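Local structure of putative exported protein (Bacteroides fragilis NCTC 9343, 3IEE) at residues L37-E43 against M140-K144. The protein is of unknown function, a mainly alpha-helical and probably exported protein that may be anchored to the membrane as a lipoprotein. Sequence-based numbering, arbitrary orientation.
Sequences LKDMVKE and MSEYK. With EDO (1,2-ethanediol), chain E.
Lys144 reaches across from helix 123-162 and sets its ammonium group among three acceptors of residues 37-43. Its shortest bond is a salt bridge, NZ to OE2 of Glu43 at 2.7 Å; the ammonium approaches OE2 from its syn side, only 15° from the carboxylate plane. NZ also donates to O of Val41 at 3.1 Å, within that carbonyl's plane, and to O of Leu37 at 3.1 Å. This last oxygen already accepts the helical bond from N of Val41, and the ammonium approaches from the opposite face, well above the carbonyl plane. Lysine suits the place: CG stands anti to the backbone N (chi1 170°) and the chain stays extended, long enough to carry an ammonium with three N-H donors to carbonyls at a helix end. Glu43 instead bends at chi2 (73°), which helps bring its carboxylate back to meet the ammonium. Water 1 links OE2 of Glu43 to OG of Ser141, and water 2 bridges OE1 of Glu43 to NZ, weakly on the lysine side.

The bonds span a break in an up-and-down helical bundle, where helix 17-40 ends, Val41 leaves helical geometry, Lys42 takes the N-cap position and helix 43-56 begins. The positive charge beside the C-terminal carbonyls of helix 17-40 probably favours that ending electrostatically.

Around the polar centre, the lysine methylenes serve as apolar surface. Leu37 and Lys144 run alongside each other pointing opposite ways, CB of the leucine 3.9 Å from CG of the lysine, while Tyr97 and Leu100 of helix 87-119 also touch Leu37. Branched Val41 lies against the lysine shaft: its CB lies 3.8 Å from CD of Lys144, and its CG2 packs against CB of Met140, a selenomethionine.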
# COMPACT_ATOMS: atom_id res chain seq x y z
N LEU A 37 5.27 3.96 -4.96
CA LEU A 37 4.67 2.64 -4.82
C LEU A 37 3.19 2.61 -5.24
O LEU A 37 2.66 1.59 -5.69
CB LEU A 37 4.86 2.19 -3.37
CG LEU A 37 6.34 1.93 -3.05
CD1 LEU A 37 6.55 1.78 -1.54
CD2 LEU A 37 6.87 0.68 -3.77
N LYS A 38 2.51 3.72 -5.03
CA LYS A 38 1.14 3.91 -5.55
C LYS A 38 1.14 3.75 -7.06
O LYS A 38 0.28 3.06 -7.60
CB LYS A 38 0.58 5.26 -5.10
CG LYS A 38 -0.75 5.59 -5.71
CD LYS A 38 -1.30 6.90 -5.25
CE LYS A 38 -2.63 7.20 -5.94
NZ LYS A 38 -2.87 8.68 -5.94
N ASP A 39 2.13 4.35 -7.72
CA ASP A 39 2.24 4.37 -9.17
C ASP A 39 2.71 3.04 -9.76
O ASP A 39 2.23 2.63 -10.83
CB ASP A 39 3.27 5.44 -9.58
CG ASP A 39 2.82 6.30 -10.70
OD1 ASP A 39 1.60 6.46 -10.87
OD2 ASP A 39 3.72 6.84 -11.42
N MSE A 40 3.66 2.38 -9.08
CA MSE A 40 4.33 1.17 -9.56
C MSE A 40 3.56 -0.11 -9.31
O MSE A 40 3.77 -1.06 -10.06
CB MSE A 40 5.73 1.02 -8.96
CG MSE A 40 6.69 2.09 -9.41
SE MSE A 40 7.03 1.96 -11.36
CE MSE A 40 5.73 3.25 -12.07
N VAL A 41 2.76 -0.14 -8.25
CA VAL A 41 1.79 -1.21 -8.02
C VAL A 41 0.40 -0.61 -7.88
O VAL A 41 -0.04 -0.30 -6.78
CB VAL A 41 2.14 -2.08 -6.80
CG1 VAL A 41 1.22 -3.33 -6.78
CG2 VAL A 41 3.60 -2.43 -6.77
N LYS A 42 -0.23 -0.37 -9.01
CA LYS A 42 -1.63 0.07 -9.04
C LYS A 42 -2.48 -1.19 -8.99
O LYS A 42 -2.71 -1.82 -10.01
CB LYS A 42 -1.94 0.87 -10.33
CG LYS A 42 -1.23 2.22 -10.52
CD LYS A 42 -1.47 2.81 -11.93
CE LYS A 42 -0.59 4.04 -12.24
NZ LYS A 42 -0.57 4.37 -13.71
N GLU A 43 -2.96 -1.56 -7.80
CA GLU A 43 -3.50 -2.92 -7.63
C GLU A 43 -4.68 -3.21 -8.57
O GLU A 43 -4.81 -4.30 -9.08
CB GLU A 43 -3.93 -3.16 -6.20
CG GLU A 43 -2.82 -3.12 -5.12
CD GLU A 43 -2.26 -1.72 -4.80
OE1 GLU A 43 -2.85 -0.64 -5.15
OE2 GLU A 43 -1.20 -1.75 -4.14
N MSE A 140 5.31 -8.34 -6.39
CA MSE A 140 5.28 -6.84 -6.50
C MSE A 140 4.65 -6.28 -5.25
O MSE A 140 5.18 -5.35 -4.60
CB MSE A 140 4.53 -6.39 -7.77
CG MSE A 140 5.30 -6.72 -9.06
SE MSE A 140 4.10 -6.55 -10.58
CE MSE A 140 3.59 -4.75 -10.33
N SER A 141 3.56 -6.88 -4.83
CA SER A 141 2.82 -6.35 -3.70
C SER A 141 3.59 -6.57 -2.40
O SER A 141 3.60 -5.74 -1.52
CB SER A 141 1.46 -7.02 -3.62
OG SER A 141 0.64 -6.44 -4.61
N GLU A 142 4.31 -7.67 -2.36
CA GLU A 142 5.12 -7.99 -1.18
C GLU A 142 6.31 -7.03 -1.03
O GLU A 142 6.61 -6.51 0.07
CB GLU A 142 5.60 -9.44 -1.22
CG GLU A 142 4.54 -10.41 -0.76
CD GLU A 142 4.97 -11.88 -0.81
OE1 GLU A 142 6.03 -12.18 -1.40
OE2 GLU A 142 4.21 -12.74 -0.27
N TYR A 143 7.01 -6.78 -2.13
CA TYR A 143 8.10 -5.80 -2.10
C TYR A 143 7.62 -4.42 -1.64
O TYR A 143 8.26 -3.74 -0.80
CB TYR A 143 8.73 -5.65 -3.47
CG TYR A 143 9.60 -6.78 -3.97
CD1 TYR A 143 10.74 -7.17 -3.25
CD2 TYR A 143 9.34 -7.39 -5.19
CE1 TYR A 143 11.58 -8.15 -3.73
CE2 TYR A 143 10.15 -8.38 -5.66
CZ TYR A 143 11.26 -8.75 -4.94
OH TYR A 143 12.06 -9.75 -5.40
N LYS A 144 6.44 -4.01 -2.14
CA LYS A 144 5.85 -2.72 -1.79
C LYS A 144 5.57 -2.66 -0.26
O LYS A 144 5.94 -1.71 0.44
CB LYS A 144 4.58 -2.54 -2.58
CG LYS A 144 3.71 -1.36 -2.17
CD LYS A 144 2.64 -1.07 -3.20
CE LYS A 144 1.61 0.00 -2.78
NZ LYS A 144 0.58 0.27 -3.84
C1 EDO E . 8.81 -10.61 -0.04
O1 EDO E . 9.68 -10.83 1.08
C2 EDO E . 9.57 -10.58 -1.37
O2 EDO E . 8.67 -10.92 -2.45
O HOH W 1 -0.13 -3.96 -3.27
O HOH W 2 -2.14 1.89 -4.13